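Local coordinates for protein geranyltranstransferase (PDB 4WK5) that probably acts as a magnesium-dependent prenyltransferase of the FPP/GGPP synthase family, joining isoprenoid diphosphates into longer chains, at residues 154-159 with 186-191. Sequence-based numbering, arbitrary orientation.
Sequences YKLLLG and TGALFA
L156 reaches across to the helix segment 186-191 with both methyl branches, CD1 and CD2. L156 CD1 packs 3.7 Å from L189 CB. L156 CD2 comes 4.0 Å from A188 CB and lies 3.6 Å from the backbone N of L189. The two leucine side chains cross at about a right angle, and the methyls of L156 lie against the base of L189, over its CB. A188 suits its place because its side chain points toward the other segment and, being a single methyl, lets the backbones come close: the CA atoms of L156 and A188 are 6.4 Å apart, and the segment axes approach to 8.5 Å. A188 CB also lies 4.0 Å from K155 CB. K155 packs through its CB; a lysine suits this exposed margin because its aliphatic base can pack while its charge need not be buried. With CG of L156 beside its backbone N (chi1 -69°), the branches are carried toward the partner although the CB itself does not aim there. An alanine in place of L156 would remove both branches and would probably open a gap over the CB of L189 and beside the A188 methyl, which would lose that apolar cover. The axes of the two segments run nearly antiparallel, at 160°, and the helices that carry them, 143-166 and 175-201, belong to the all-helical fold of this prenyl synthase family. Helix 75-96 adjoins both leucines, giving F88 to L156 and V85 to L189; Y154, L157 and L158 pack on the second subunit, and F190 on helix 59-70.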
loop_
_atom_site.group_PDB
_atom_site.type_symbol
_atom_site.label_atom_id
_atom_site.label_comp_id
_atom_site.label_asym_id
_atom_site.label_seq_id
_atom_site.Cartn_x
_atom_site.Cartn_y
_atom_site.Cartn_z
ATOM N N TYR A 154 -0.677 0.042 8.640
ATOM C CA TYR A 154 0.046 1.224 9.071
ATOM C C TYR A 154 0.870 0.942 10.336
ATOM O O TYR A 154 2.000 1.400 10.442
ATOM C CB TYR A 154 -0.917 2.382 9.299
ATOM C CG TYR A 154 -0.189 3.683 9.517
ATOM C CD1 TYR A 154 0.574 4.252 8.493
ATOM C CD2 TYR A 154 -0.229 4.326 10.745
ATOM C CE1 TYR A 154 1.265 5.447 8.690
ATOM C CE2 TYR A 154 0.450 5.522 10.946
ATOM C CZ TYR A 154 1.196 6.070 9.915
ATOM O OH TYR A 154 1.868 7.259 10.117
ATOM N N LYS A 155 0.304 0.198 11.284
ATOM C CA LYS A 155 1.070 -0.233 12.464
ATOM C C LYS A 155 2.331 -1.021 12.096
ATOM O O LYS A 155 3.414 -0.798 12.649
ATOM C CB LYS A 155 0.190 -1.082 13.390
ATOM C CG LYS A 155 -0.656 -0.255 14.341
ATOM C CD LYS A 155 -1.251 -1.129 15.447
ATOM C CE LYS A 155 -2.125 -0.312 16.392
ATOM N NZ LYS A 155 -2.936 -1.176 17.298
ATOM N N LEU A 156 2.195 -1.945 11.152
ATOM C CA LEU A 156 3.330 -2.733 10.699
ATOM C C LEU A 156 4.435 -1.848 10.103
ATOM O O LEU A 156 5.627 -2.061 10.367
ATOM C CB LEU A 156 2.844 -3.788 9.686
ATOM C CG LEU A 156 1.987 -4.893 10.335
ATOM C CD1 LEU A 156 1.180 -5.649 9.272
ATOM C CD2 LEU A 156 2.832 -5.880 11.169
ATOM N N LEU A 157 4.031 -0.815 9.364
ATOM C CA LEU A 157 4.986 0.105 8.759
ATOM C C LEU A 157 5.708 0.891 9.864
ATOM O O LEU A 157 6.925 1.048 9.817
ATOM C CB LEU A 157 4.272 1.038 7.792
ATOM C CG LEU A 157 5.101 2.044 6.961
ATOM C CD1 LEU A 157 5.409 3.328 7.743
ATOM C CD2 LEU A 157 6.365 1.407 6.437
ATOM N N LEU A 158 4.949 1.381 10.850
ATOM C CA LEU A 158 5.563 2.118 11.957
ATOM C C LEU A 158 6.538 1.214 12.697
ATOM O O LEU A 158 7.608 1.654 13.110
ATOM C CB LEU A 158 4.509 2.664 12.924
ATOM C CG LEU A 158 3.592 3.762 12.376
ATOM C CD1 LEU A 158 2.523 4.070 13.409
ATOM C CD2 LEU A 158 4.385 5.019 12.040
ATOM N N GLY A 159 6.166 -0.053 12.848
ATOM C CA GLY A 159 7.046 -1.017 13.487
ATOM C C GLY A 159 8.357 -1.163 12.723
ATOM O O GLY A 159 9.435 -1.237 13.318
ATOM N N THR A 186 5.634 -7.062 14.200
ATOM C CA THR A 186 5.307 -8.476 14.049
ATOM C C THR A 186 3.967 -8.825 14.705
ATOM O O THR A 186 3.138 -9.543 14.127
ATOM C CB THR A 186 6.416 -9.360 14.660
ATOM O OG1 THR A 186 7.663 -9.014 14.043
ATOM C CG2 THR A 186 6.123 -10.847 14.431
ATOM N N GLY A 187 3.748 -8.302 15.905
ATOM C CA GLY A 187 2.518 -8.566 16.638
ATOM C C GLY A 187 1.251 -8.173 15.894
ATOM O O GLY A 187 0.266 -8.923 15.894
ATOM N N ALA A 188 1.265 -7.005 15.258
ATOM C CA ALA A 188 0.031 -6.478 14.674
ATOM C C ALA A 188 -0.529 -7.411 13.589
ATOM O O ALA A 188 -1.749 -7.612 13.510
ATOM C CB ALA A 188 0.258 -5.056 14.108
ATOM N N LEU A 189 0.339 -7.997 12.765
ATOM C CA LEU A 189 -0.172 -8.830 11.682
ATOM C C LEU A 189 -0.676 -10.164 12.237
ATOM O O LEU A 189 -1.667 -10.708 11.744
ATOM C CB LEU A 189 0.884 -9.071 10.597
ATOM C CG LEU A 189 0.399 -9.753 9.307
ATOM C CD1 LEU A 189 -0.814 -9.042 8.709
ATOM C CD2 LEU A 189 1.555 -9.746 8.294
ATOM N N PHE A 190 -0.019 -10.693 13.265
ATOM C CA PHE A 190 -0.545 -11.913 13.892
ATOM C C PHE A 190 -1.857 -11.631 14.610
ATOM O O PHE A 190 -2.754 -12.462 14.607
ATOM C CB PHE A 190 0.480 -12.527 14.853
ATOM C CG PHE A 190 1.529 -13.363 14.156
ATOM C CD1 PHE A 190 1.209 -14.619 13.643
ATOM C CD2 PHE A 190 2.827 -12.894 14.013
ATOM C CE1 PHE A 190 2.178 -15.390 12.993
ATOM C CE2 PHE A 190 3.794 -13.646 13.372
ATOM C CZ PHE A 190 3.472 -14.906 12.862
ATOM N N ALA A 191 -1.988 -10.454 15.219
ATOM C CA ALA A 191 -3.249 -10.114 15.869
ATOM C C ALA A 191 -4.381 -10.103 14.836
ATOM O O ALA A 191 -5.514 -10.531 15.114
ATOM C CB ALA A 191 -3.141 -8.764 16.568
#